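Long-range contacts in uncharacterized protein MT2708 (Mycobacterium tuberculosis, PDB 2FGG), which is of unknown function but belongs to the Rv2632c-like family and is related to M. tuberculosis Rv1738: residues D21-A26 with V40-L45; L30-R35 with N70-L75; I13-E18 with A26-S31. All coordinates share one frame; numbering follows the deposited sequence.

All three contacts involve strand 24-32, the middle strand of a three-stranded antiparallel sheet. Contact 3 pairs it with 14-19 and contact 1 with 35-43; both are partly buried and held mainly by backbone hydrogen bonds, with mostly small or apolar residues toward the helix, and charged chains mixed with leucines on the other face. They share A26, whose N and O bond to one neighbour while its CA-H faces the other, and the salt bridge between R25 and E18 joins them. Contact 2 differs: on the opposite side of the chain's centre from contact 1, near the surface, the far end of the same strand meets helix 54-83 through side chains alone, by leucine, tryptophan and arginine packing.

Contact 1 (D21-A26 with V40-L45)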
loop_
_atom_site.group_PDB
_atom_site.type_symbol
_atom_site.label_atom_id
_atom_site.label_comp_id
_atom_site.label_asym_id
_atom_site.label_seq_id
_atom_site.Cartn_x
_atom_site.Cartn_y
_atom_site.Cartn_z
ATOM N N ASP A 21 -16.029 -8.783 -11.292
ATOM C CA ASP A 21 -15.937 -9.403 -9.950
ATOM C C ASP A 21 -15.123 -10.731 -9.964
ATOM O O ASP A 21 -14.608 -11.109 -11.024
ATOM C CB ASP A 21 -17.364 -9.643 -9.418
ATOM C CG ASP A 21 -17.884 -8.496 -8.540
ATOM O OD1 ASP A 21 -19.122 -8.390 -8.387
ATOM O OD2 ASP A 21 -17.071 -7.712 -7.994
ATOM N N GLU A 22 -15.011 -11.471 -8.843
ATOM C CA GLU A 22 -15.845 -11.377 -7.612
ATOM C C GLU A 22 -15.688 -10.242 -6.551
ATOM O O GLU A 22 -16.705 -9.915 -5.933
ATOM C CB GLU A 22 -15.992 -12.756 -6.915
ATOM C CG GLU A 22 -14.886 -13.138 -5.911
ATOM C CD GLU A 22 -13.911 -14.193 -6.437
ATOM O OE1 GLU A 22 -12.780 -14.269 -5.908
ATOM O OE2 GLU A 22 -14.275 -14.953 -7.366
ATOM N N ARG A 23 -14.524 -9.637 -6.264
ATOM C CA ARG A 23 -13.118 -9.912 -6.633
ATOM C C ARG A 23 -12.503 -8.538 -6.839
ATOM O O ARG A 23 -11.968 -8.238 -7.899
ATOM C CB ARG A 23 -12.902 -10.764 -7.886
ATOM C CG ARG A 23 -11.764 -11.799 -7.806
ATOM C CD ARG A 23 -10.832 -11.611 -6.594
ATOM N NE ARG A 23 -10.397 -12.906 -6.060
ATOM C CZ ARG A 23 -9.925 -13.109 -4.830
ATOM N NH1 ARG A 23 -9.811 -12.103 -3.971
ATOM N NH2 ARG A 23 -9.564 -14.332 -4.453
ATOM N N THR A 24 -12.605 -7.699 -5.815
ATOM C CA THR A 24 -12.131 -6.323 -5.891
ATOM C C THR A 24 -10.662 -6.172 -5.459
ATOM O O THR A 24 -10.234 -6.734 -4.452
ATOM C CB THR A 24 -13.106 -5.331 -5.174
ATOM O OG1 THR A 24 -12.371 -4.314 -4.486
ATOM C CG2 THR A 24 -14.017 -6.055 -4.192
ATOM N N ARG A 25 -9.900 -5.423 -6.251
ATOM C CA ARG A 25 -8.465 -5.250 -6.033
ATOM C C ARG A 25 -8.082 -3.784 -5.924
ATOM O O ARG A 25 -8.528 -2.956 -6.707
ATOM C CB ARG A 25 -7.666 -5.886 -7.173
ATOM C CG ARG A 25 -6.152 -5.781 -7.015
ATOM C CD ARG A 25 -5.497 -5.297 -8.303
ATOM N NE ARG A 25 -5.374 -6.361 -9.292
ATOM C CZ ARG A 25 -5.260 -6.165 -10.604
ATOM N NH1 ARG A 25 -5.262 -4.936 -11.108
ATOM N NH2 ARG A 25 -5.159 -7.208 -11.417
ATOM N N ALA A 26 -7.242 -3.475 -4.948
ATOM C CA ALA A 26 -6.711 -2.133 -4.805
ATOM C C ALA A 26 -5.201 -2.108 -4.990
ATOM O O ALA A 26 -4.489 -3.027 -4.582
ATOM C CB ALA A 26 -7.096 -1.531 -3.470
ATOM N N VAL A 40 -0.463 -3.970 -3.130
ATOM C CA VAL A 40 -1.592 -4.601 -3.796
ATOM C C VAL A 40 -2.442 -5.339 -2.772
ATOM O O VAL A 40 -1.918 -6.093 -1.959
ATOM C CB VAL A 40 -1.131 -5.551 -4.927
ATOM C CG1 VAL A 40 -2.301 -5.915 -5.830
ATOM C CG2 VAL A 40 -0.032 -4.904 -5.759
ATOM N N GLY A 41 -3.749 -5.092 -2.815
ATOM C CA GLY A 41 -4.710 -5.736 -1.926
ATOM C C GLY A 41 -5.908 -6.325 -2.655
ATOM O O GLY A 41 -6.380 -5.758 -3.633
ATOM N N LEU A 42 -6.402 -7.460 -2.165
ATOM C CA LEU A 42 -7.491 -8.189 -2.810
ATOM C C LEU A 42 -8.524 -8.691 -1.818
ATOM O O LEU A 42 -8.171 -9.260 -0.792
ATOM C CB LEU A 42 -6.931 -9.389 -3.567
ATOM C CG LEU A 42 -6.322 -9.114 -4.936
ATOM C CD1 LEU A 42 -5.003 -9.850 -5.088
ATOM C CD2 LEU A 42 -7.304 -9.507 -6.033
ATOM N N ALA A 43 -9.792 -8.467 -2.145
ATOM C CA ALA A 43 -10.938 -9.074 -1.475
ATOM C C ALA A 43 -11.754 -9.637 -2.632
ATOM O O ALA A 43 -11.848 -8.942 -3.633
ATOM C CB ALA A 43 -11.714 -8.006 -0.753
ATOM N N ARG A 44 -12.369 -10.830 -2.595
ATOM C CA ARG A 44 -12.802 -11.703 -1.479
ATOM C C ARG A 44 -14.321 -11.786 -1.635
ATOM O O ARG A 44 -14.798 -12.145 -2.711
ATOM C CB ARG A 44 -12.384 -11.251 -0.065
ATOM C CG ARG A 44 -11.250 -12.080 0.569
ATOM C CD ARG A 44 -11.166 -11.891 2.086
ATOM N NE ARG A 44 -11.797 -12.976 2.844
ATOM C CZ ARG A 44 -12.971 -12.893 3.479
ATOM N NH1 ARG A 44 -13.677 -11.764 3.460
ATOM N NH2 ARG A 44 -13.445 -13.949 4.139
ATOM N N LEU A 45 -15.054 -11.462 -0.567
ATOM C CA LEU A 45 -16.515 -11.205 -0.561
ATOM C C LEU A 45 -17.356 -11.606 -1.801
ATOM O O LEU A 45 -17.274 -10.930 -2.831
ATOM C CB LEU A 45 -16.783 -9.718 -0.235
ATOM C CG LEU A 45 -16.519 -9.071 1.141
ATOM C CD1 LEU A 45 -17.407 -9.637 2.243
ATOM C CD2 LEU A 45 -15.062 -9.144 1.565
#
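R25 and L42 sit opposite each other as a non-hydrogen-bonded antiparallel pair, their side chains lying side by side on the sheet face turned away from helix 54-83. R25 CB rests against L42 CD2 at 3.8 Å. CG, anti to the backbone N (chi1 -179°), comes 3.4 Å from G41 O and also touches L42 CG and V40 CG1. One carbon further, R25 CD is 4.1 Å from V40 CG1. The chain bends at chi2 and chi3, and NH1 makes a salt bridge with OE1 of E18 in strand 14-19. Arginine suits this site because its methylenes lie along V40 and L42 while its charge is met one strand over. The pairing belongs to the hairpin of strands 24-32 and 35-43, two of the three strands of an antiparallel meander. A26 and G41 form a hydrogen-bonded pair, with A26 N to G41 O at 2.8 Å. Equally close, at 2.8 Å, is the return bond from G41 N to A26 O. A43 N reaches T24 O at 2.9 Å in an almost straight bond (175°), but the one from T24 N to A43 O is weak. T24, A26 and A43 point to the other face, where T24 touches D57 and A26 touches A60 of the helix.

Contact 2 (L30-R35 with N70-L75)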
loop_
_atom_site.group_PDB
_atom_site.type_symbol
_atom_site.label_atom_id
_atom_site.label_comp_id
_atom_site.label_asym_id
_atom_site.label_seq_id
_atom_site.Cartn_x
_atom_site.Cartn_y
_atom_site.Cartn_z
ATOM N N LEU A 30 3.125 4.630 -4.371
ATOM C CA LEU A 30 3.923 5.694 -3.775
ATOM C C LEU A 30 5.257 5.825 -4.519
ATOM O O LEU A 30 5.941 4.828 -4.761
ATOM C CB LEU A 30 4.156 5.405 -2.283
ATOM C CG LEU A 30 5.165 6.246 -1.484
ATOM C CD1 LEU A 30 4.758 7.716 -1.397
ATOM C CD2 LEU A 30 5.351 5.664 -0.100
ATOM N N SER A 31 5.612 7.049 -4.899
ATOM C CA SER A 31 6.939 7.332 -5.430
ATOM C C SER A 31 7.857 7.650 -4.269
ATOM O O SER A 31 7.640 8.629 -3.554
ATOM C CB SER A 31 6.902 8.507 -6.402
ATOM O OG SER A 31 6.404 8.106 -7.663
ATOM N N TRP A 32 8.873 6.814 -4.073
ATOM C CA TRP A 32 9.753 6.947 -2.906
ATOM C C TRP A 32 11.196 6.529 -3.175
ATOM O O TRP A 32 11.451 5.453 -3.716
ATOM C CB TRP A 32 9.193 6.177 -1.701
ATOM C CG TRP A 32 9.952 6.448 -0.444
ATOM C CD1 TRP A 32 10.863 5.629 0.156
ATOM C CD2 TRP A 32 9.892 7.636 0.351
ATOM N NE1 TRP A 32 11.366 6.229 1.283
ATOM C CE2 TRP A 32 10.790 7.463 1.425
ATOM C CE3 TRP A 32 9.167 8.832 0.259
ATOM C CZ2 TRP A 32 10.981 8.443 2.409
ATOM C CZ3 TRP A 32 9.361 9.809 1.234
ATOM C CH2 TRP A 32 10.259 9.604 2.294
ATOM N N ALA A 33 12.129 7.396 -2.778
ATOM C CA ALA A 33 13.558 7.169 -2.946
ATOM C C ALA A 33 13.878 6.732 -4.370
ATOM O O ALA A 33 14.653 5.801 -4.586
ATOM C CB ALA A 33 14.063 6.146 -1.930
ATOM N N GLY A 34 13.263 7.402 -5.339
ATOM C CA GLY A 34 13.493 7.100 -6.750
ATOM C C GLY A 34 12.935 5.775 -7.249
ATOM O O GLY A 34 13.359 5.270 -8.293
ATOM N N ARG A 35 11.983 5.211 -6.511
ATOM C CA ARG A 35 11.314 3.994 -6.952
ATOM C C ARG A 35 9.789 4.105 -6.851
ATOM O O ARG A 35 9.254 4.846 -6.026
ATOM C CB ARG A 35 11.860 2.763 -6.208
ATOM C CG ARG A 35 11.385 2.609 -4.772
ATOM C CD ARG A 35 12.277 1.678 -3.954
ATOM N NE ARG A 35 13.471 2.375 -3.477
ATOM C CZ ARG A 35 14.467 1.801 -2.807
ATOM N NH1 ARG A 35 14.416 0.502 -2.521
ATOM N NH2 ARG A 35 15.517 2.529 -2.426
ATOM N N ASN A 70 4.450 -2.723 4.725
ATOM C CA ASN A 70 5.428 -3.798 4.876
ATOM C C ASN A 70 6.637 -3.615 3.973
ATOM O O ASN A 70 7.762 -3.920 4.357
ATOM C CB ASN A 70 4.803 -5.163 4.615
ATOM C CG ASN A 70 3.757 -5.545 5.652
ATOM O OD1 ASN A 70 3.810 -5.126 6.821
ATOM N ND2 ASN A 70 2.788 -6.348 5.226
ATOM N N GLN A 71 6.407 -3.121 2.767
ATOM C CA GLN A 71 7.502 -2.813 1.863
ATOM C C GLN A 71 8.345 -1.669 2.421
ATOM O O GLN A 71 9.567 -1.679 2.295
ATOM C CB GLN A 71 6.967 -2.454 0.484
ATOM C CG GLN A 71 6.462 -3.641 -0.300
ATOM C CD GLN A 71 5.757 -3.209 -1.544
ATOM O OE1 GLN A 71 6.310 -2.483 -2.357
ATOM N NE2 GLN A 71 4.528 -3.648 -1.705
ATOM N N LEU A 72 7.691 -0.698 3.050
ATOM C CA LEU A 72 8.388 0.428 3.640
ATOM C C LEU A 72 9.154 0.040 4.911
ATOM O O LEU A 72 10.194 0.642 5.221
ATOM C CB LEU A 72 7.414 1.577 3.905
ATOM C CG LEU A 72 6.991 2.389 2.680
ATOM C CD1 LEU A 72 5.755 3.199 2.980
ATOM C CD2 LEU A 72 8.132 3.287 2.216
ATOM N N PHE A 73 8.646 -0.963 5.630
ATOM C CA PHE A 73 9.346 -1.519 6.787
ATOM C C PHE A 73 10.584 -2.288 6.331
ATOM O O PHE A 73 11.645 -2.195 6.939
ATOM C CB PHE A 73 8.435 -2.427 7.620
ATOM C CG PHE A 73 7.439 -1.687 8.487
ATOM C CD1 PHE A 73 7.858 -0.732 9.403
ATOM C CD2 PHE A 73 6.079 -1.980 8.409
ATOM C CE1 PHE A 73 6.931 -0.055 10.203
ATOM C CE2 PHE A 73 5.157 -1.320 9.205
ATOM C CZ PHE A 73 5.582 -0.353 10.100
ATOM N N ALA A 74 10.449 -3.032 5.248
ATOM C CA ALA A 74 11.588 -3.733 4.665
ATOM C C ALA A 74 12.655 -2.755 4.167
ATOM O O ALA A 74 13.847 -3.034 4.248
ATOM C CB ALA A 74 11.133 -4.640 3.546
ATOM N N LEU A 75 12.226 -1.604 3.667
ATOM C CA LEU A 75 13.156 -0.600 3.162
ATOM C C LEU A 75 13.888 0.086 4.309
ATOM O O LEU A 75 15.085 0.369 4.214
ATOM C CB LEU A 75 12.425 0.422 2.297
ATOM C CG LEU A 75 13.266 1.507 1.617
ATOM C CD1 LEU A 75 14.474 0.924 0.881
ATOM C CD2 LEU A 75 12.402 2.302 0.671
#
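W32 and L72, whose CA atoms are the nearest pair, lie on a strand and a helix that run 8° apart, their axes no closer than 12.1 Å, so side chains must span the gap. L72 and L75, one helical turn apart, do this from the helix. L72 meets two residues with its two branches. Its CD1 lies 4.0 Å from L30 CD2, the two leucines crossing at about a right angle. Its other methyl, CD2, sits over one face of the W32 indole, 4.1 Å from W32 CD1. The same indole atom receives L75 from a different direction: L75 CD2 approaches at the ring edge, in the ring plane, 3.7 Å from W32 CD1. In the tryptophan, chi1 of -172° puts CG anti to the backbone N, and chi2 of -104° turns the ring so that CD1 meets both leucines.

L75 also meets R35 tip to tip. Its CD2 stands 4.1 Å above the guanidinium plane, over the centre, while L75 CD1 comes to 3.4 Å from R35 NH1. A flat guanidinium can pack its face on an apolar methyl group while its N-H groups point outward in its own plane. W32 and R35 are brought together by a type I' turn, closed by R35 N to W32 O at 2.9 Å; A33 and G34 take its left-handed backbone conformation, to which glycine is well suited. M37 of strand 35-43 touches both W32 and L72. The arrangement is that of a hairpin tip laid against a long C-terminal helix in a beta-beta-beta-alpha fold, here joined, largely at the surface, by apolar contacts and a guanidinium face.

Contact 3 (I13-E18 with A26-S31); sequences IDVLIE and AKARLS
The R29 guanidinium and the D14 carboxylate cross obliquely, their planes 71° apart, with D14 CB at the guanidinium edge, in its plane. D14 OD2 lies 3.5 Å from R29 NH2, a long salt bridge without the flat two-pronged fit of a coplanar pair. The two residues face each other across the beta hairpin of strands 14-19 and 24-32, on its exposed face, where charged groups are at home. R29 CG is anti to the backbone N, and the bend at chi3 (46°) turns NE so that the group beyond it can approach D14.

Beneath them, the backbones pair in antiparallel fashion. D14 N donates to R29 O at 3.1 Å. In return R29 N reaches D14 O at 3.0 Å. Two residues on, L16 and K27 form the next hydrogen-bonded pair, L16 N to K27 O being 2.9 Å.

The opposite face carries V15, I17, A26 and A28, and helix 54-83 packs on the last three: I17 meets D57 and I61, and A28 meets L65. Alanines suit the central strand beneath the helix, while bulkier branched chains fill the outer strand. I13 CG2 packs on A28 CB at 3.8 Å, and I13 CG1 meets L30 CD1 at 4.1 Å. Between the amide bonds, A26 CA points its hydrogen at L16 O from 3.1 Å.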
loop_
_atom_site.group_PDB
_atom_site.type_symbol
_atom_site.label_atom_id
_atom_site.label_comp_id
_atom_site.label_asym_id
_atom_site.label_seq_id
_atom_site.Cartn_x
_atom_site.Cartn_y
_atom_site.Cartn_z
ATOM N N ILE A 13 -0.290 9.278 -2.089
ATOM C CA ILE A 13 -0.388 7.892 -2.471
ATOM C C ILE A 13 -1.623 7.802 -3.356
ATOM O O ILE A 13 -2.710 8.207 -2.950
ATOM C CB ILE A 13 -0.488 6.981 -1.231
ATOM C CG1 ILE A 13 0.823 7.031 -0.446
ATOM C CG2 ILE A 13 -0.791 5.543 -1.624
ATOM C CD1 ILE A 13 0.671 6.660 0.990
ATOM N N ASP A 14 -1.432 7.304 -4.574
ATOM C CA ASP A 14 -2.495 7.193 -5.564
ATOM C C ASP A 14 -3.138 5.809 -5.489
ATOM O O ASP A 14 -2.509 4.817 -5.852
ATOM C CB ASP A 14 -1.927 7.430 -6.967
ATOM C CG ASP A 14 -1.428 8.864 -7.178
ATOM O OD1 ASP A 14 -2.121 9.825 -6.780
ATOM O OD2 ASP A 14 -0.343 9.034 -7.771
ATOM N N VAL A 15 -4.387 5.748 -5.027
ATOM C CA VAL A 15 -5.100 4.470 -4.872
ATOM C C VAL A 15 -6.069 4.227 -6.020
ATOM O O VAL A 15 -6.861 5.098 -6.356
ATOM C CB VAL A 15 -5.892 4.385 -3.536
ATOM C CG1 VAL A 15 -6.475 2.985 -3.346
ATOM C CG2 VAL A 15 -5.012 4.745 -2.363
ATOM N N LEU A 16 -5.986 3.039 -6.614
ATOM C CA LEU A 16 -6.940 2.580 -7.613
ATOM C C LEU A 16 -7.686 1.367 -7.069
ATOM O O LEU A 16 -7.065 0.439 -6.571
ATOM C CB LEU A 16 -6.210 2.219 -8.910
ATOM C CG LEU A 16 -6.945 1.480 -10.035
ATOM C CD1 LEU A 16 -7.966 2.368 -10.733
ATOM C CD2 LEU A 16 -5.955 0.930 -11.043
ATOM N N ILE A 17 -9.016 1.391 -7.149
ATOM C CA ILE A 17 -9.845 0.234 -6.786
ATOM C C ILE A 17 -10.587 -0.282 -8.014
ATOM O O ILE A 17 -11.410 0.431 -8.578
ATOM C CB ILE A 17 -10.893 0.562 -5.690
ATOM C CG1 ILE A 17 -10.254 1.253 -4.486
ATOM C CG2 ILE A 17 -11.633 -0.699 -5.248
ATOM C CD1 ILE A 17 -10.427 2.755 -4.487
ATOM N N GLU A 18 -10.297 -1.514 -8.419
ATOM C CA GLU A 18 -10.996 -2.143 -9.539
ATOM C C GLU A 18 -11.806 -3.320 -9.032
ATOM O O GLU A 18 -11.284 -4.173 -8.316
ATOM C CB GLU A 18 -10.021 -2.658 -10.594
ATOM C CG GLU A 18 -8.969 -1.687 -11.062
ATOM C CD GLU A 18 -8.004 -2.342 -12.029
ATOM O OE1 GLU A 18 -6.950 -2.839 -11.571
ATOM O OE2 GLU A 18 -8.312 -2.383 -13.242
ATOM N N ALA A 26 -7.242 -3.475 -4.948
ATOM C CA ALA A 26 -6.711 -2.133 -4.805
ATOM C C ALA A 26 -5.201 -2.108 -4.990
ATOM O O ALA A 26 -4.489 -3.027 -4.582
ATOM C CB ALA A 26 -7.096 -1.531 -3.470
ATOM N N LYS A 27 -4.738 -1.048 -5.638
ATOM C CA LYS A 27 -3.330 -0.758 -5.782
ATOM C C LYS A 27 -3.069 0.611 -5.163
ATOM O O LYS A 27 -3.773 1.572 -5.481
ATOM C CB LYS A 27 -2.937 -0.783 -7.255
ATOM C CG LYS A 27 -2.880 -2.190 -7.834
ATOM C CD LYS A 27 -2.662 -2.186 -9.333
ATOM C CE LYS A 27 -2.360 -3.578 -9.817
ATOM N NZ LYS A 27 -1.703 -3.539 -11.144
ATOM N N ALA A 28 -2.095 0.679 -4.249
ATOM C CA ALA A 28 -1.648 1.941 -3.641
ATOM C C ALA A 28 -0.212 2.256 -4.069
ATOM O O ALA A 28 0.730 1.589 -3.644
ATOM C CB ALA A 28 -1.756 1.877 -2.135
ATOM N N ARG A 29 -0.058 3.274 -4.915
ATOM C CA ARG A 29 1.234 3.629 -5.496
ATOM C C ARG A 29 1.880 4.813 -4.791
ATOM O O ARG A 29 1.269 5.859 -4.641
ATOM C CB ARG A 29 1.089 3.922 -6.996
ATOM C CG ARG A 29 2.387 4.382 -7.672
ATOM C CD ARG A 29 2.199 4.787 -9.129
ATOM N NE ARG A 29 1.030 5.646 -9.321
ATOM C CZ ARG A 29 0.593 6.086 -10.501
ATOM N NH1 ARG A 29 1.231 5.763 -11.624
ATOM N NH2 ARG A 29 -0.485 6.858 -10.556
ATOM N N LEU A 30 3.125 4.630 -4.371
ATOM C CA LEU A 30 3.923 5.694 -3.775
ATOM C C LEU A 30 5.257 5.825 -4.519
ATOM O O LEU A 30 5.941 4.828 -4.761
ATOM C CB LEU A 30 4.156 5.405 -2.283
ATOM C CG LEU A 30 5.165 6.246 -1.484
ATOM C CD1 LEU A 30 4.758 7.716 -1.397
ATOM C CD2 LEU A 30 5.351 5.664 -0.100
ATOM N N SER A 31 5.612 7.049 -4.899
ATOM C CA SER A 31 6.939 7.332 -5.430
ATOM C C SER A 31 7.857 7.650 -4.269
ATOM O O SER A 31 7.640 8.629 -3.554
ATOM C CB SER A 31 6.902 8.507 -6.402
ATOM O OG SER A 31 6.404 8.106 -7.663
#